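Aldo-keto reductase family 1 member C1 (Caenorhabditis elegans, PDB 1QWK) probably acts as an NADPH-dependent aldo-keto reductase of the aldose reductase type, reducing carbonyl groups of its substrates to alcohols. Local coordinates at residues 86-89 / 90-93; 132-135 / 136-140; 175-179 / 180-184; 189-193 / 194-198. All coordinates share one frame; numbering follows the deposited sequence.

How the contacts relate
All four contacts belong to the TIM-barrel fold of the aldo-keto reductases and follow one another along the chain. Contact 1 closes the loop from strand 77-82 to helix 92-103, and contact 2 lies on helix 131-143. Their centres are about 9 Å apart and they touch directly, Q137 of contact 2 reaching the turn of contact 1. Contacts 3 and 4, about 14 Å apart between centres, flank helix 185-193 of one beta-alpha-beta unit, contact 3 on the way from strand 173-177 into the helix and contact 4 on the way out to strand 197-201. Between the two pairs the centres are about 19 to 28 Å apart and no atoms touch, so the pairs lie in different parts of the barrel.

Contact 1: residues 86-89 / 90-93; sequences ELAP and GKLE
K91 folds back over A88 at the turn that leads into helix 92-103. Starting from its backbone, K91 N donates to A88 O at 3.0 Å with an N-H...O angle of 152°. K91 CB then rests 3.3 Å from A88 O. The next carbon, K91 CG, lies 3.5 Å from A88 O and 3.6 Å from P89 O, and touches A88 CB at 3.8 Å. Because the chain bends at its second torsion (chi2 -62°), K91 CD passes P89 O at 4.1 Å with CE following, and NZ continues away from residues 86-89 on an exposed surface.

The i to i+3 bond spans P89 and G90, which form the corner of a type II beta turn. G90 has a positive phi, and a CB there would collide with P89 O. Beyond the turn, L92 CB packs 3.7 Å from E86 O, while L92 N is taken by Q137 OE1.

A88 O receives a second bond from Q137 NE2, so two donors grip this carbonyl. The chemistry is therefore divided: A88 O, K91 N and L92 N find partners in the turn and in Q137 of helix 131-143, the methylenes of K91 run past the carbonyls of A88 and P89, and its ammonium is carried outward.

Contact 2: residues 132-135 / 136-140; sequences EDVW and RQFDA
Helix 131-143, one of the helices around the TIM barrel, carries W135 and F138 on its buried side, where their side chains cross at about a right angle. F138 CB sits over one face of the W135 indole, 4.0 Å from the centroid of the six-membered ring and 23° off its normal, a CH-pi contact. The two ring planes are nearly parallel, 11° apart, yet with centroids separated by 5.6 Å they are slid so far that they barely overlap.

W135 reaches this place with CG anti to its backbone N (chi1 -168°), and its NE1 bonds to T169 O. V150 and V152 of strand 150-153 also touch the indole. With an alanine in place of W135, F138 CB would probably lose the surface beneath it, T169 O its indole donor, and a gap would open against V150 and V152.

One turn apart, V134 and F138 lie side by side, V134 CG1 being 3.9 Å from F138 CE2. Along the backbone, D139 N donates to W135 O at 2.9 Å, and R136 N to E132 O at 3.1 Å. The ring of F138 also presents its edge to a carbonyl: V134 O lies in the ring plane, 3.3 Å from F138 CD2.

Contact 3: residues 175-179 / 180-184; sequences QVELH and LYFPQ
F182 places its CB over one face of the H179 ring, a CH-pi contact 3.8 Å from the ring centroid and 24° off the normal. The phenyl group itself turns the other way, toward E177. F182 CG is anti to its backbone N (chi1 -166°), which lays the ring edge against E177 O, 3.6 Å from F182 CD2 and near the ring plane. The E177 side chain crosses the phenyl at about a right angle, with CD 3.9 Å from F182 CD2, while its carboxylate oxygens accept from L298 N and F299 N.

The backbone here makes a type I beta turn from H179 to F182. F182 N donates to H179 O at 2.9 Å and H179 N to F182 O at 3.3 Å, so the two residues form a single antiparallel, hydrogen-bonded bridge.

Q184, at the N-cap position of helix 185-193, bends back at its second torsion. Its NE2 donates to E177 O at 2.8 Å, nearly straight at 167° and in the carbonyl plane, and it passes 3.6 Å from V176 CG2.

E177 O, at the end of strand 173-177, thus accepts a short, straight bond from a side-chain amide, which ties the strand end to the N-cap residue of the next helix.

Contact 4: residues 189-193 / 194-198; sequences DFCKK and HNISV
The backbone ends helix 185-193 with a Schellman motif: I196 N donates to C191 O at 2.8 Å, almost straight at 173°, and N195 N donates to K192 O at 3.2 Å, with N195 at the positive-phi C-prime position. The N-H of H194 still reaches back to F190 O, and a water joins the helix end to N195, donating to K192 O and N195 OD1.

Among the side chains, H194 lies obliquely against F190, the two ring planes 55° apart and the centroids 4.6 Å apart. Its CD2 stands 3.4 Å above one face of the phenyl, offset from the ring centre, and its NE2 comes to 3.4 Å from F190 CE1. F190 offers that face because CG is anti to the backbone N (chi1 171°); the same ring also touches I160 and N157 of helix 157-164. Were F190 a serine, the H194 imidazole would probably lose the face it lies against and a gap would open beside I160.

On the buried side C191 fills the angle between helix and strand. Its CB is 3.8 Å from I196 CB and only 3.5 Å from V198 CG2, a tight carbon contact, while S174 packs against both C191 and I196.

Helix end, short link and strand 197-201 together form the second half of a beta-alpha-beta crossover, the repeating connection of TIM barrels, in which the helix packs on the strand it leads into.

Contact 1: residues 86-89 / 90-93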
loop_
_atom_site.group_PDB
_atom_site.type_symbol
_atom_site.label_atom_id
_atom_site.label_comp_id
_atom_site.label_asym_id
_atom_site.label_seq_id
_atom_site.Cartn_x
_atom_site.Cartn_y
_atom_site.Cartn_z
ATOM N N GLU A 86 9.230 13.994 -8.546
ATOM C CA GLU A 86 10.267 13.909 -7.533
ATOM C C GLU A 86 11.276 12.809 -7.868
ATOM O O GLU A 86 12.345 12.725 -7.265
ATOM C CB GLU A 86 9.620 13.678 -6.161
ATOM C CG GLU A 86 8.596 14.765 -5.833
ATOM C CD GLU A 86 7.854 14.545 -4.522
ATOM O OE1 GLU A 86 7.261 13.462 -4.333
ATOM O OE2 GLU A 86 7.854 15.477 -3.688
ATOM N N LEU A 87 10.942 11.975 -8.851
ATOM C CA LEU A 87 11.821 10.881 -9.271
ATOM C C LEU A 87 12.914 11.363 -10.218
ATOM O O LEU A 87 13.904 10.664 -10.435
ATOM C CB LEU A 87 11.006 9.802 -9.983
ATOM C CG LEU A 87 9.877 9.161 -9.177
ATOM C CD1 LEU A 87 9.093 8.206 -10.075
ATOM C CD2 LEU A 87 10.453 8.430 -7.978
ATOM N N ALA A 88 12.716 12.548 -10.786
ATOM C CA ALA A 88 13.674 13.135 -11.720
ATOM C C ALA A 88 15.049 13.336 -11.089
ATOM O O ALA A 88 15.172 13.496 -9.876
ATOM C CB ALA A 88 13.141 14.467 -12.233
ATOM N N PRO A 89 16.104 13.341 -11.918
ATOM C CA PRO A 89 17.475 13.522 -11.438
ATOM C C PRO A 89 17.639 14.671 -10.445
ATOM O O PRO A 89 17.245 15.808 -10.718
ATOM C CB PRO A 89 18.260 13.750 -12.728
ATOM C CG PRO A 89 17.522 12.875 -13.704
ATOM C CD PRO A 89 16.080 13.194 -13.386
ATOM N N GLY A 90 18.209 14.348 -9.287
ATOM C CA GLY A 90 18.451 15.336 -8.245
ATOM C C GLY A 90 17.243 15.929 -7.547
ATOM O O GLY A 90 17.388 16.891 -6.793
ATOM N N LYS A 91 16.062 15.360 -7.767
ATOM C CA LYS A 91 14.848 15.893 -7.154
ATOM C C LYS A 91 14.313 15.101 -5.959
ATOM O O LYS A 91 13.461 15.599 -5.223
ATOM C CB LYS A 91 13.734 15.997 -8.204
ATOM C CG LYS A 91 14.090 16.824 -9.434
ATOM C CD LYS A 91 14.381 18.273 -9.087
ATOM C CE LYS A 91 14.672 19.085 -10.345
ATOM N NZ LYS A 91 15.012 20.504 -10.040
ATOM N N LEU A 92 14.816 13.887 -5.749
ATOM C CA LEU A 92 14.315 13.053 -4.661
ATOM C C LEU A 92 14.532 13.581 -3.244
ATOM O O LEU A 92 13.591 13.629 -2.448
ATOM C CB LEU A 92 14.898 11.643 -4.758
ATOM C CG LEU A 92 14.159 10.616 -3.887
ATOM C CD1 LEU A 92 12.734 10.428 -4.417
ATOM C CD2 LEU A 92 14.906 9.300 -3.901
ATOM N N GLU A 93 15.760 13.969 -2.919
ATOM C CA GLU A 93 16.035 14.453 -1.574
ATOM C C GLU A 93 15.141 15.632 -1.212
ATOM O O GLU A 93 14.582 15.685 -0.114
ATOM C CB GLU A 93 17.503 14.849 -1.430
ATOM C CG GLU A 93 17.911 15.057 0.017
ATOM C CD GLU A 93 19.345 15.510 0.168
ATOM O OE1 GLU A 93 20.246 14.854 -0.399
ATOM O OE2 GLU A 93 19.566 16.524 0.864
#

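Contact 2: residues 132-135 / 136-140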
loop_
_atom_site.group_PDB
_atom_site.type_symbol
_atom_site.label_atom_id
_atom_site.label_comp_id
_atom_site.label_asym_id
_atom_site.label_seq_id
_atom_site.Cartn_x
_atom_site.Cartn_y
_atom_site.Cartn_z
ATOM N N GLU A 132 17.429 2.758 -12.970
ATOM C CA GLU A 132 18.719 2.646 -12.301
ATOM C C GLU A 132 19.099 3.997 -11.697
ATOM O O GLU A 132 19.600 4.061 -10.575
ATOM C CB GLU A 132 19.810 2.181 -13.273
ATOM C CG GLU A 132 19.686 0.718 -13.682
ATOM C CD GLU A 132 18.944 0.532 -14.987
ATOM O OE1 GLU A 132 18.212 1.462 -15.401
ATOM O OE2 GLU A 132 19.087 -0.553 -15.596
ATOM N N ASP A 133 18.852 5.074 -12.438
ATOM C CA ASP A 133 19.171 6.411 -11.950
ATOM C C ASP A 133 18.240 6.806 -10.814
ATOM O O ASP A 133 18.644 7.496 -9.871
ATOM C CB ASP A 133 19.085 7.435 -13.086
ATOM C CG ASP A 133 20.206 7.275 -14.099
ATOM O OD1 ASP A 133 21.255 6.688 -13.744
ATOM O OD2 ASP A 133 20.050 7.751 -15.243
ATOM N N VAL A 134 16.990 6.364 -10.906
ATOM C CA VAL A 134 16.001 6.651 -9.874
ATOM C C VAL A 134 16.423 5.947 -8.591
ATOM O O VAL A 134 16.441 6.547 -7.511
ATOM C CB VAL A 134 14.593 6.140 -10.276
ATOM C CG1 VAL A 134 13.611 6.328 -9.115
ATOM C CG2 VAL A 134 14.098 6.888 -11.498
ATOM N N TRP A 135 16.778 4.672 -8.701
ATOM C CA TRP A 135 17.175 3.939 -7.507
ATOM C C TRP A 135 18.424 4.507 -6.823
ATOM O O TRP A 135 18.533 4.462 -5.596
ATOM C CB TRP A 135 17.387 2.459 -7.818
ATOM C CG TRP A 135 17.501 1.658 -6.571
ATOM C CD1 TRP A 135 18.590 0.969 -6.135
ATOM C CD2 TRP A 135 16.509 1.543 -5.544
ATOM N NE1 TRP A 135 18.344 0.434 -4.892
ATOM C CE2 TRP A 135 17.073 0.771 -4.505
ATOM C CE3 TRP A 135 15.197 2.024 -5.398
ATOM C CZ2 TRP A 135 16.373 0.463 -3.333
ATOM C CZ3 TRP A 135 14.499 1.719 -4.230
ATOM C CH2 TRP A 135 15.091 0.946 -3.215
ATOM N N ARG A 136 19.366 5.037 -7.598
ATOM C CA ARG A 136 20.564 5.600 -6.987
ATOM C C ARG A 136 20.189 6.723 -6.015
ATOM O O ARG A 136 20.849 6.909 -4.991
ATOM C CB ARG A 136 21.532 6.123 -8.058
ATOM C CG ARG A 136 21.990 5.063 -9.055
ATOM C CD ARG A 136 23.165 5.557 -9.889
ATOM N NE ARG A 136 24.402 5.506 -9.120
ATOM C CZ ARG A 136 25.194 4.440 -9.046
ATOM N NH1 ARG A 136 24.892 3.331 -9.709
ATOM N NH2 ARG A 136 26.271 4.469 -8.278
ATOM N N GLN A 137 19.128 7.468 -6.317
ATOM C CA GLN A 137 18.715 8.539 -5.410
ATOM C C GLN A 137 18.130 7.969 -4.117
ATOM O O GLN A 137 18.280 8.557 -3.043
ATOM C CB GLN A 137 17.688 9.462 -6.074
ATOM C CG GLN A 137 18.215 10.232 -7.276
ATOM C CD GLN A 137 17.286 11.349 -7.690
ATOM O OE1 GLN A 137 17.195 12.376 -7.014
ATOM N NE2 GLN A 137 16.569 11.148 -8.789
ATOM N N PHE A 138 17.463 6.824 -4.221
ATOM C CA PHE A 138 16.885 6.191 -3.042
ATOM C C PHE A 138 17.999 5.651 -2.158
ATOM O O PHE A 138 17.931 5.727 -0.928
ATOM C CB PHE A 138 15.905 5.085 -3.461
ATOM C CG PHE A 138 14.530 5.605 -3.782
ATOM C CD1 PHE A 138 13.574 5.739 -2.774
ATOM C CD2 PHE A 138 14.226 6.075 -5.062
ATOM C CE1 PHE A 138 12.345 6.336 -3.030
ATOM C CE2 PHE A 138 12.998 6.675 -5.324
ATOM C CZ PHE A 138 12.052 6.811 -4.305
ATOM N N ASP A 139 19.033 5.113 -2.794
ATOM C CA ASP A 139 20.187 4.589 -2.070
ATOM C C ASP A 139 20.780 5.737 -1.248
ATOM O O ASP A 139 21.122 5.563 -0.079
ATOM C CB ASP A 139 21.222 4.072 -3.069
ATOM C CG ASP A 139 22.531 3.656 -2.408
ATOM O OD1 ASP A 139 22.537 2.665 -1.651
ATOM O OD2 ASP A 139 23.555 4.332 -2.645
ATOM N N ALA A 140 20.875 6.912 -1.866
ATOM C CA ALA A 140 21.431 8.091 -1.211
ATOM C C ALA A 140 20.631 8.575 -0.002
ATOM O O ALA A 140 21.213 8.872 1.039
ATOM C CB ALA A 140 21.580 9.227 -2.223
#

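Contact 3: residues 175-179 / 180-184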
loop_
_atom_site.group_PDB
_atom_site.type_symbol
_atom_site.label_atom_id
_atom_site.label_comp_id
_atom_site.label_asym_id
_atom_site.label_seq_id
_atom_site.Cartn_x
_atom_site.Cartn_y
_atom_site.Cartn_z
ATOM N N GLN A 175 5.350 -2.368 -3.237
ATOM C CA GLN A 175 3.931 -2.182 -2.978
ATOM C C GLN A 175 3.187 -2.225 -4.299
ATOM O O GLN A 175 3.424 -1.400 -5.186
ATOM C CB GLN A 175 3.670 -0.843 -2.279
ATOM C CG GLN A 175 2.212 -0.654 -1.885
ATOM C CD GLN A 175 1.955 0.627 -1.110
ATOM O OE1 GLN A 175 2.620 0.912 -0.106
ATOM N NE2 GLN A 175 0.971 1.392 -1.558
ATOM N N VAL A 176 2.288 -3.194 -4.436
ATOM C CA VAL A 176 1.528 -3.347 -5.670
ATOM C C VAL A 176 0.077 -3.733 -5.412
ATOM O O VAL A 176 -0.301 -4.090 -4.296
ATOM C CB VAL A 176 2.142 -4.453 -6.564
ATOM C CG1 VAL A 176 3.566 -4.090 -6.960
ATOM C CG2 VAL A 176 2.119 -5.793 -5.828
ATOM N N GLU A 177 -0.732 -3.639 -6.461
ATOM C CA GLU A 177 -2.131 -4.028 -6.382
ATOM C C GLU A 177 -2.112 -5.539 -6.185
ATOM O O GLU A 177 -1.468 -6.255 -6.946
ATOM C CB GLU A 177 -2.855 -3.708 -7.692
ATOM C CG GLU A 177 -4.321 -4.118 -7.680
ATOM C CD GLU A 177 -4.991 -3.978 -9.037
ATOM O OE1 GLU A 177 -4.458 -3.241 -9.895
ATOM O OE2 GLU A 177 -6.066 -4.595 -9.231
ATOM N N LEU A 178 -2.802 -6.024 -5.160
ATOM C CA LEU A 178 -2.843 -7.454 -4.908
ATOM C C LEU A 178 -4.079 -7.814 -4.102
ATOM O O LEU A 178 -4.294 -7.309 -3.002
ATOM C CB LEU A 178 -1.580 -7.915 -4.163
ATOM C CG LEU A 178 -1.335 -9.430 -4.066
ATOM C CD1 LEU A 178 0.142 -9.689 -3.801
ATOM C CD2 LEU A 178 -2.204 -10.052 -2.973
ATOM N N HIS A 179 -4.903 -8.679 -4.676
ATOM C CA HIS A 179 -6.120 -9.144 -4.028
ATOM C C HIS A 179 -6.501 -10.467 -4.674
ATOM O O HIS A 179 -5.866 -10.885 -5.639
ATOM C CB HIS A 179 -7.255 -8.110 -4.143
ATOM C CG HIS A 179 -7.466 -7.569 -5.524
ATOM N ND1 HIS A 179 -6.635 -6.627 -6.089
ATOM C CD2 HIS A 179 -8.436 -7.811 -6.439
ATOM C CE1 HIS A 179 -7.085 -6.307 -7.290
ATOM N NE2 HIS A 179 -8.178 -7.010 -7.526
ATOM N N LEU A 180 -7.516 -11.137 -4.140
ATOM C CA LEU A 180 -7.911 -12.439 -4.672
ATOM C C LEU A 180 -8.089 -12.480 -6.182
ATOM O O LEU A 180 -7.630 -13.420 -6.837
ATOM C CB LEU A 180 -9.197 -12.924 -4.004
ATOM C CG LEU A 180 -9.642 -14.334 -4.424
ATOM C CD1 LEU A 180 -8.537 -15.343 -4.124
ATOM C CD2 LEU A 180 -10.916 -14.695 -3.679
ATOM N N TYR A 181 -8.747 -11.465 -6.733
ATOM C CA TYR A 181 -8.983 -11.414 -8.170
ATOM C C TYR A 181 -7.853 -10.767 -8.987
ATOM O O TYR A 181 -8.072 -10.270 -10.087
ATOM C CB TYR A 181 -10.337 -10.747 -8.446
ATOM C CG TYR A 181 -11.525 -11.678 -8.235
ATOM C CD1 TYR A 181 -11.361 -12.937 -7.642
ATOM C CD2 TYR A 181 -12.807 -11.310 -8.648
ATOM C CE1 TYR A 181 -12.445 -13.802 -7.469
ATOM C CE2 TYR A 181 -13.898 -12.169 -8.479
ATOM C CZ TYR A 181 -13.708 -13.413 -7.892
ATOM O OH TYR A 181 -14.772 -14.270 -7.739
ATOM N N PHE A 182 -6.646 -10.786 -8.421
ATOM C CA PHE A 182 -5.421 -10.291 -9.065
ATOM C C PHE A 182 -4.302 -10.690 -8.100
ATOM O O PHE A 182 -3.640 -9.835 -7.493
ATOM C CB PHE A 182 -5.437 -8.772 -9.268
ATOM C CG PHE A 182 -4.372 -8.293 -10.218
ATOM C CD1 PHE A 182 -4.333 -8.764 -11.535
ATOM C CD2 PHE A 182 -3.380 -7.416 -9.793
ATOM C CE1 PHE A 182 -3.320 -8.367 -12.408
ATOM C CE2 PHE A 182 -2.361 -7.010 -10.658
ATOM C CZ PHE A 182 -2.326 -7.486 -11.971
ATOM N N PRO A 183 -4.090 -12.011 -7.950
ATOM C CA PRO A 183 -3.117 -12.697 -7.094
ATOM C C PRO A 183 -1.649 -12.317 -7.178
ATOM O O PRO A 183 -0.928 -12.428 -6.188
ATOM C CB PRO A 183 -3.318 -14.172 -7.444
ATOM C CG PRO A 183 -4.687 -14.245 -7.944
ATOM C CD PRO A 183 -4.813 -12.999 -8.773
ATOM N N GLN A 184 -1.198 -11.906 -8.359
ATOM C CA GLN A 184 0.202 -11.540 -8.548
ATOM C C GLN A 184 1.143 -12.657 -8.071
ATOM O O GLN A 184 2.115 -12.402 -7.357
ATOM C CB GLN A 184 0.500 -10.241 -7.790
ATOM C CG GLN A 184 -0.269 -9.033 -8.322
ATOM C CD GLN A 184 0.594 -8.101 -9.152
ATOM O OE1 GLN A 184 1.335 -8.537 -10.038
ATOM N NE2 GLN A 184 0.493 -6.807 -8.880
#

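Contact 4: residues 189-193 / 194-198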
loop_
_atom_site.group_PDB
_atom_site.type_symbol
_atom_site.label_atom_id
_atom_site.label_comp_id
_atom_site.label_asym_id
_atom_site.label_seq_id
_atom_site.Cartn_x
_atom_site.Cartn_y
_atom_site.Cartn_z
ATOM N N ASP A 189 6.377 -14.369 -5.940
ATOM C CA ASP A 189 7.436 -15.374 -5.977
ATOM C C ASP A 189 8.778 -14.717 -6.284
ATOM O O ASP A 189 9.799 -15.081 -5.703
ATOM C CB ASP A 189 7.116 -16.455 -7.009
ATOM C CG ASP A 189 5.975 -17.350 -6.565
ATOM O OD1 ASP A 189 5.944 -17.723 -5.373
ATOM O OD2 ASP A 189 5.109 -17.690 -7.397
ATOM N N PHE A 190 8.768 -13.742 -7.188
ATOM C CA PHE A 190 9.985 -13.024 -7.548
ATOM C C PHE A 190 10.545 -12.299 -6.324
ATOM O O PHE A 190 11.737 -12.383 -6.033
ATOM C CB PHE A 190 9.686 -12.004 -8.645
ATOM C CG PHE A 190 10.822 -11.065 -8.932
ATOM C CD1 PHE A 190 11.886 -11.458 -9.739
ATOM C CD2 PHE A 190 10.835 -9.787 -8.378
ATOM C CE1 PHE A 190 12.938 -10.585 -10.005
ATOM C CE2 PHE A 190 11.880 -8.907 -8.636
ATOM C CZ PHE A 190 12.938 -9.307 -9.446
ATOM N N CYS A 191 9.679 -11.584 -5.615
ATOM C CA CYS A 191 10.099 -10.838 -4.430
ATOM C C CYS A 191 10.627 -11.750 -3.328
ATOM O O CYS A 191 11.611 -11.422 -2.664
ATOM C CB CYS A 191 8.937 -9.991 -3.900
ATOM S SG CYS A 191 8.521 -8.564 -4.947
ATOM N N LYS A 192 9.977 -12.893 -3.133
ATOM C CA LYS A 192 10.416 -13.835 -2.112
ATOM C C LYS A 192 11.837 -14.299 -2.421
ATOM O O LYS A 192 12.673 -14.409 -1.523
ATOM C CB LYS A 192 9.474 -15.040 -2.053
ATOM C CG LYS A 192 8.119 -14.742 -1.432
ATOM C CD LYS A 192 7.190 -15.947 -1.531
ATOM C CE LYS A 192 5.876 -15.715 -0.792
ATOM N NZ LYS A 192 6.052 -15.641 0.685
ATOM N N LYS A 193 12.109 -14.556 -3.696
ATOM C CA LYS A 193 13.428 -15.009 -4.116
ATOM C C LYS A 193 14.529 -14.007 -3.807
ATOM O O LYS A 193 15.659 -14.398 -3.511
ATOM C CB LYS A 193 13.439 -15.310 -5.617
ATOM C CG LYS A 193 12.713 -16.583 -6.012
ATOM C CD LYS A 193 12.988 -16.921 -7.469
ATOM C CE LYS A 193 12.373 -18.252 -7.875
ATOM N NZ LYS A 193 10.885 -18.240 -7.795
ATOM N N HIS A 194 14.201 -12.719 -3.873
ATOM C CA HIS A 194 15.178 -11.661 -3.616
ATOM C C HIS A 194 15.004 -10.999 -2.254
ATOM O O HIS A 194 15.495 -9.892 -2.031
ATOM C CB HIS A 194 15.095 -10.604 -4.719
ATOM C CG HIS A 194 15.390 -11.140 -6.085
ATOM N ND1 HIS A 194 16.667 -11.443 -6.506
ATOM C CD2 HIS A 194 14.568 -11.473 -7.108
ATOM C CE1 HIS A 194 16.618 -11.942 -7.729
ATOM N NE2 HIS A 194 15.357 -11.971 -8.117
ATOM N N ASN A 195 14.312 -11.678 -1.345
ATOM C CA ASN A 195 14.083 -11.163 0.004
ATOM C C ASN A 195 13.494 -9.757 0.016
ATOM O O ASN A 195 13.925 -8.887 0.780
ATOM C CB ASN A 195 15.385 -11.177 0.815
ATOM C CG ASN A 195 15.916 -12.578 1.046
ATOM O OD1 ASN A 195 15.233 -13.427 1.618
ATOM N ND2 ASN A 195 17.145 -12.825 0.605
ATOM N N ILE A 196 12.506 -9.536 -0.843
ATOM C CA ILE A 196 11.840 -8.240 -0.921
ATOM C C ILE A 196 10.448 -8.417 -0.313
ATOM O O ILE A 196 9.696 -9.295 -0.736
ATOM C CB ILE A 196 11.684 -7.778 -2.390
ATOM C CG1 ILE A 196 13.064 -7.654 -3.050
ATOM C CG2 ILE A 196 10.950 -6.437 -2.437
ATOM C CD1 ILE A 196 13.003 -7.304 -4.529
ATOM N N SER A 197 10.105 -7.602 0.679
ATOM C CA SER A 197 8.790 -7.714 1.286
ATOM C C SER A 197 7.764 -7.178 0.290
ATOM O O SER A 197 8.085 -6.331 -0.549
ATOM C CB SER A 197 8.719 -6.930 2.608
ATOM O OG SER A 197 8.824 -5.533 2.400
ATOM N N VAL A 198 6.545 -7.701 0.358
ATOM C CA VAL A 198 5.481 -7.273 -0.538
ATOM C C VAL A 198 4.315 -6.685 0.246
ATOM O O VAL A 198 3.864 -7.268 1.233
ATOM C CB VAL A 198 4.934 -8.461 -1.386
ATOM C CG1 VAL A 198 3.811 -7.973 -2.312
ATOM C CG2 VAL A 198 6.059 -9.088 -2.190
HETATM O O HOH W 1 12.194 -14.339 1.165
#